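Local coordinates for Thiol:disulfide interchange protein DsbA (PDB 3HZ8) that probably acts as a periplasmic thiol-disulfide oxidoreductase of the DsbA type, introducing disulfide bonds through a redox-active cysteine pair within a thioredoxin fold, at residues G4-E7 and G8-Y11; L181-K184 and V185-Q189. The protein carries 1 engineered substitution. All coordinates share one frame; numbering follows the deposited sequence.

Contact 1: residues G4-E7 and G8-Y11; sequences GLVE and GQNY
Asn10 reaches back across a tight turn and holds the chain before it with both ends of its side-chain amide. ND2 donates to Gly4 O at 2.9 Å, with the carbonyl oxygen close to the amide plane of Asn10 although the donor itself stands above the carbonyl plane of Gly4. Its other end, OD1, takes the Val6 N-H at 2.8 Å in a nearly straight bond (173° at the hydrogen). The first torsion, chi1 55°, sets CG between the backbone N and the carbonyl carbon and folds the amide back over the turn.

The turn, Val6 to Gln9, is a type II beta-turn with Glu7 and Gly8 as its central residues. It closes on Val6 O, which accepts from Gln9 N at 2.9 Å and from Asn10 N at 3.2 Å. Gly8, at the third position, takes up positive phi (90°). A single backbone bridge pairs Glu7 with Tyr11.

Nonpolar contacts occupy two places. The Tyr11 ring, also swung between backbone N and carbonyl carbon, receives Glu7 CA over one face as a CH-pi contact, 4.0 Å from the centroid, while Leu5 CB approaches CE2 obliquely at 3.7 Å. Val6 CG1 lies alongside Gln9, against its CB and NE2.

One water joins Glu7 OE1 to Tyr11 OH, 2.6 Å from the hydroxyl, and sits in the plane of the ring. Two bonds to one amide fix its rotation and, together with the doubly gripped Val6 carbonyl, give this irregular segment a defined shape where the chain enters strand 11-13.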
ATOM      1  N   GLY A   4      22.928  11.134  -3.098  1.00 22.90           N
ATOM      2  CA  GLY A   4      21.768  10.751  -3.890  1.00 20.36           C
ATOM      3  C   GLY A   4      21.563   9.250  -3.916  1.00 18.16           C
ATOM      4  O   GLY A   4      21.801   8.561  -2.928  1.00 17.70           O
ATOM      5  N   LEU A   5      21.121   8.750  -5.061  1.00 16.68           N
ATOM      6  CA  LEU A   5      20.807   7.337  -5.210  1.00 15.34           C
ATOM      7  C   LEU A   5      22.055   6.480  -5.285  1.00 14.91           C
ATOM      8  O   LEU A   5      22.936   6.726  -6.105  1.00 15.77           O
ATOM      9  CB  LEU A   5      19.960   7.144  -6.463  1.00 14.31           C
ATOM     10  CG  LEU A   5      18.542   7.713  -6.360  1.00 13.38           C
ATOM     11  CD1 LEU A   5      17.894   7.655  -7.721  1.00 13.12           C
ATOM     12  CD2 LEU A   5      17.705   6.981  -5.298  1.00 13.21           C
ATOM     13  N   VAL A   6      22.150   5.486  -4.407  1.00 14.31           N
ATOM     14  CA  VAL A   6      23.266   4.555  -4.449  1.00 14.54           C
ATOM     15  C   VAL A   6      22.707   3.136  -4.419  1.00 13.65           C
ATOM     16  O   VAL A   6      22.150   2.695  -3.417  1.00 12.68           O
ATOM     17  CB  VAL A   6      24.267   4.792  -3.278  1.00 14.96           C
ATOM     18  CG1 VAL A   6      25.349   3.715  -3.257  1.00 15.04           C
ATOM     19  CG2 VAL A   6      24.898   6.184  -3.375  1.00 15.44           C
ATOM     20  N   GLU A   7      22.853   2.429  -5.538  1.00 13.68           N
ATOM     21  CA  GLU A   7      22.337   1.086  -5.632  1.00 13.45           C
ATOM     22  C   GLU A   7      22.977   0.174  -4.601  1.00 13.55           C
ATOM     23  O   GLU A   7      24.209   0.145  -4.446  1.00 14.22           O
ATOM     24  CB  GLU A   7      22.528   0.529  -7.038  1.00 13.44           C
ATOM     25  CG  GLU A   7      21.727  -0.741  -7.265  1.00 13.22           C
ATOM     26  CD  GLU A   7      21.873  -1.298  -8.658  1.00 14.08           C
ATOM     27  OE1 GLU A   7      22.342  -0.572  -9.564  1.00 17.06           O
ATOM     28  OE2 GLU A   7      21.500  -2.468  -8.844  1.00 14.42           O
ATOM     29  N   GLY A   8      22.132  -0.569  -3.891  1.00 13.50           N
ATOM     30  CA  GLY A   8      22.570  -1.458  -2.823  1.00 13.70           C
ATOM     31  C   GLY A   8      22.610  -0.783  -1.465  1.00 14.42           C
ATOM     32  O   GLY A   8      22.784  -1.462  -0.440  1.00 15.87           O
ATOM     33  N   GLN A   9      22.452   0.542  -1.447  1.00 14.46           N
ATOM     34  CA  GLN A   9      22.498   1.289  -0.198  1.00 14.43           C
ATOM     35  C   GLN A   9      21.136   1.873   0.159  1.00 13.54           C
ATOM     36  O   GLN A   9      20.553   1.488   1.159  1.00 15.02           O
ATOM     37  CB  GLN A   9      23.570   2.368  -0.246  1.00 15.34           C
ATOM     38  CG  GLN A   9      24.268   2.579   1.072  1.00 18.28           C
ATOM     39  CD  GLN A   9      25.596   3.284   0.901  1.00 18.84           C
ATOM     40  OE1 GLN A   9      26.638   2.794   1.360  1.00 22.82           O
ATOM     41  NE2 GLN A   9      25.577   4.432   0.224  1.00 18.98           N
ATOM     42  N   ASN A  10      20.626   2.790  -0.657  1.00 12.16           N
ATOM     43  CA  ASN A  10      19.297   3.346  -0.393  1.00 11.38           C
ATOM     44  C   ASN A  10      18.210   2.849  -1.350  1.00 10.62           C
ATOM     45  O   ASN A  10      17.046   3.168  -1.172  1.00 10.15           O
ATOM     46  CB  ASN A  10      19.305   4.885  -0.259  1.00 12.19           C
ATOM     47  CG  ASN A  10      19.906   5.582  -1.453  1.00 13.14           C
ATOM     48  OD1 ASN A  10      20.144   4.977  -2.502  1.00 12.95           O
ATOM     49  ND2 ASN A  10      20.184   6.872  -1.291  1.00 16.23           N
ATOM     50  N   TYR A  11      18.598   2.053  -2.346  1.00  9.74           N
ATOM     51  CA  TYR A  11      17.616   1.365  -3.183  1.00  9.42           C
ATOM     52  C   TYR A  11      18.231   0.134  -3.799  1.00  9.04           C
ATOM     53  O   TYR A  11      19.465   0.004  -3.885  1.00  9.90           O
ATOM     54  CB  TYR A  11      17.048   2.284  -4.274  1.00  9.13           C
ATOM     55  CG  TYR A  11      17.930   2.436  -5.512  1.00  8.85           C
ATOM     56  CD1 TYR A  11      17.666   1.712  -6.685  1.00  8.96           C
ATOM     57  CD2 TYR A  11      19.022   3.316  -5.522  1.00 10.29           C
ATOM     58  CE1 TYR A  11      18.463   1.866  -7.823  1.00  9.39           C
ATOM     59  CE2 TYR A  11      19.818   3.465  -6.653  1.00 10.51           C
ATOM     60  CZ  TYR A  11      19.539   2.733  -7.801  1.00  9.48           C
ATOM     61  OH  TYR A  11      20.317   2.877  -8.941  1.00 11.60           O
TER
HETATM   62  O   HOH W   1      20.296   1.115 -10.848  1.00 20.12           O

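Contact 2: residues L181-K184 and V185-Q189; sequences LADK and VREEQ
Residues Leu181 to Gln189 run as regular alpha-helix, each N-H from Val185 to Glu188 bonded to the carbonyl four residues earlier, with Val185 N to Leu181 O at 2.9 Å. This is the C-terminal helix 171-191 of the thioredoxin-like fold, packed on the central sheet. Ala182 and Val185 share its buried side, both touching Val26 of strand 26-32; Val185 CG2 also lies against the helix's own Leu181 O.

Arg186 turns back along the helix. Its chain bends at chi3 (-80°), which brings one guanidinium face over Ala182 O and NH1 to 3.7 Å from Asp183 CA. The charge is engaged by Asp56, which forms a salt bridge with NE, whereas Asp183 OD1 stays beyond salt-bridge distance of NH1.

Two i to i+4 pairs are bridged by water. On the solvent side, Asp183 OD1 and Glu187 OE2, like charges with carboxylate planes 60° apart, both accept from one water, which may ease their repulsion. Lys184 is extended until a bend at chi4 and keeps NZ 4.3 Å from Glu188 OE2, opposite charges without a direct salt bridge. Tyr164 OH holds the other carboxylate oxygen of Glu188, OE1, by a hydrogen bond. Between the pair, a second water accepts from Lys184 NZ at 2.8 Å and donates to Glu188 OE2 at 2.7 Å.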
ATOM      1  N   LEU A 181      13.887   8.543  -6.845  1.00 10.99           N
ATOM      2  CA  LEU A 181      13.514   7.421  -7.706  1.00 11.11           C
ATOM      3  C   LEU A 181      12.440   7.810  -8.702  1.00 11.85           C
ATOM      4  O   LEU A 181      12.489   7.400  -9.860  1.00 12.41           O
ATOM      5  CB  LEU A 181      13.056   6.222  -6.883  1.00 10.29           C
ATOM      6  CG  LEU A 181      14.158   5.495  -6.115  1.00 10.11           C
ATOM      7  CD1 LEU A 181      13.561   4.446  -5.171  1.00  9.80           C
ATOM      8  CD2 LEU A 181      15.164   4.864  -7.063  1.00 10.49           C
ATOM      9  N   ALA A 182      11.487   8.625  -8.265  1.00 12.82           N
ATOM     10  CA  ALA A 182      10.418   9.090  -9.155  1.00 14.06           C
ATOM     11  C   ALA A 182      10.947   9.897 -10.341  1.00 15.08           C
ATOM     12  O   ALA A 182      10.464   9.745 -11.473  1.00 15.95           O
ATOM     13  CB  ALA A 182       9.398   9.882  -8.379  1.00 14.61           C
ATOM     14  N   ASP A 183      11.934  10.753 -10.076  1.00 15.89           N
ATOM     15  CA  ASP A 183      12.608  11.514 -11.132  1.00 16.72           C
ATOM     16  C   ASP A 183      13.384  10.576 -12.068  1.00 16.28           C
ATOM     17  O   ASP A 183      13.334  10.731 -13.294  1.00 16.96           O
ATOM     18  CB  ASP A 183      13.524  12.585 -10.523  1.00 16.96           C
ATOM     19  CG  ASP A 183      14.364  13.306 -11.566  1.00 18.91           C
ATOM     20  OD1 ASP A 183      13.799  14.078 -12.363  1.00 22.02           O
ATOM     21  OD2 ASP A 183      15.592  13.090 -11.586  1.00 21.45           O
ATOM     22  N   LYS A 184      14.076   9.588 -11.494  1.00 15.82           N
ATOM     23  CA  LYS A 184      14.827   8.608 -12.287  1.00 15.30           C
ATOM     24  C   LYS A 184      13.891   7.880 -13.260  1.00 15.93           C
ATOM     25  O   LYS A 184      14.192   7.778 -14.458  1.00 15.50           O
ATOM     26  CB  LYS A 184      15.558   7.616 -11.369  1.00 14.95           C
ATOM     27  CG  LYS A 184      16.441   6.596 -12.078  1.00 15.26           C
ATOM     28  CD  LYS A 184      17.139   5.705 -11.054  1.00 14.78           C
ATOM     29  CE  LYS A 184      17.999   4.626 -11.700  1.00 16.70           C
ATOM     30  NZ  LYS A 184      19.190   5.183 -12.405  1.00 17.04           N
ATOM     31  N   VAL A 185      12.764   7.397 -12.737  1.00 16.68           N
ATOM     32  CA  VAL A 185      11.715   6.744 -13.536  1.00 17.93           C
ATOM     33  C   VAL A 185      11.134   7.665 -14.609  1.00 19.08           C
ATOM     34  O   VAL A 185      11.055   7.283 -15.777  1.00 19.57           O
ATOM     35  CB  VAL A 185      10.565   6.227 -12.619  1.00 17.48           C
ATOM     36  CG1 VAL A 185       9.327   5.829 -13.434  1.00 17.72           C
ATOM     37  CG2 VAL A 185      11.051   5.064 -11.778  1.00 17.79           C
ATOM     38  N   ARG A 186      10.713   8.860 -14.196  1.00 20.59           N
ATOM     39  CA  ARG A 186      10.078   9.840 -15.072  1.00 22.03           C
ATOM     40  C   ARG A 186      10.935  10.052 -16.309  1.00 23.20           C
ATOM     41  O   ARG A 186      10.433  10.033 -17.438  1.00 23.67           O
ATOM     42  CB  ARG A 186       9.881  11.162 -14.311  1.00 22.08           C
ATOM     43  CG  ARG A 186       8.975  12.181 -14.976  1.00 22.51           C
ATOM     44  CD  ARG A 186       8.821  13.412 -14.090  1.00 22.07           C
ATOM     45  NE  ARG A 186       7.854  13.223 -13.005  1.00 22.55           N
ATOM     46  CZ  ARG A 186       8.153  13.160 -11.708  1.00 21.75           C
ATOM     47  NH1 ARG A 186       9.409  13.280 -11.293  1.00 22.97           N
ATOM     48  NH2 ARG A 186       7.186  12.991 -10.818  1.00 22.50           N
ATOM     49  N   GLU A 187      12.235  10.212 -16.099  1.00 24.01           N
ATOM     50  CA  GLU A 187      13.149  10.503 -17.195  1.00 25.56           C
ATOM     51  C   GLU A 187      13.630   9.269 -17.973  1.00 26.00           C
ATOM     52  O   GLU A 187      13.987   9.378 -19.150  1.00 26.24           O
ATOM     53  CB  GLU A 187      14.302  11.376 -16.707  1.00 26.04           C
ATOM     54  CG  GLU A 187      13.840  12.720 -16.098  1.00 27.95           C
ATOM     55  CD  GLU A 187      12.859  13.518 -16.976  1.00 28.02           C
ATOM     56  OE1 GLU A 187      12.785  13.277 -18.204  1.00 31.80           O
ATOM     57  OE2 GLU A 187      12.158  14.405 -16.430  1.00 31.70           O
ATOM     58  N   GLU A 188      13.623   8.109 -17.321  1.00 26.73           N
ATOM     59  CA  GLU A 188      13.839   6.827 -18.000  1.00 27.49           C
ATOM     60  C   GLU A 188      12.722   6.547 -18.992  1.00 28.08           C
ATOM     61  O   GLU A 188      12.986   6.203 -20.145  1.00 28.15           O
ATOM     62  CB  GLU A 188      13.887   5.673 -16.991  1.00 27.30           C
ATOM     63  CG  GLU A 188      15.206   5.520 -16.291  1.00 27.55           C
ATOM     64  CD  GLU A 188      15.266   4.297 -15.401  1.00 27.13           C
ATOM     65  OE1 GLU A 188      14.229   3.896 -14.826  1.00 24.65           O
ATOM     66  OE2 GLU A 188      16.371   3.735 -15.270  1.00 28.96           O
ATOM     67  N   GLN A 189      11.481   6.693 -18.520  1.00 29.00           N
ATOM     68  CA  GLN A 189      10.279   6.388 -19.298  1.00 29.74           C
ATOM     69  C   GLN A 189      10.082   7.362 -20.464  1.00 30.74           C
ATOM     70  O   GLN A 189       9.515   6.988 -21.498  1.00 31.01           O
ATOM     71  CB  GLN A 189       9.029   6.337 -18.391  1.00 29.85           C
ATOM     72  CG  GLN A 189       9.002   5.149 -17.397  1.00 29.29           C
ATOM     73  CD  GLN A 189       7.749   5.084 -16.515  1.00 29.79           C
ATOM     74  OE1 GLN A 189       6.948   6.020 -16.459  1.00 28.02           O
ATOM     75  NE2 GLN A 189       7.588   3.965 -15.809  1.00 29.74           N
TER
HETATM   76  O   HOH W   2      11.726  14.560 -13.847  1.00 30.45           O
HETATM   77  O   HOH W   3      18.226   5.659 -14.983  1.00 28.11           O

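Overall arrangement
Contact 1 lies near the N-terminus, in the loop leading into edge strand 11-13, and contact 2 comes near the other end of the chain, on helix 171-191; their centres are 15 Å apart. They meet directly. Leu5 CD2 packs on Leu181 CD2 at 3.7 Å, and Tyr11 rests on the same leucine, while the aliphatic chain of Lys184 runs past Leu5 and the Tyr11 hydroxyl. Strand 11-13 pairs with 164-166, whose Tyr164 and Val166 also touch the helix. The N-terminal segment thus packs through Leu5 and Tyr11 on the last helix beside the edge strand of the mixed sheet, so that the two ends of the chain meet there.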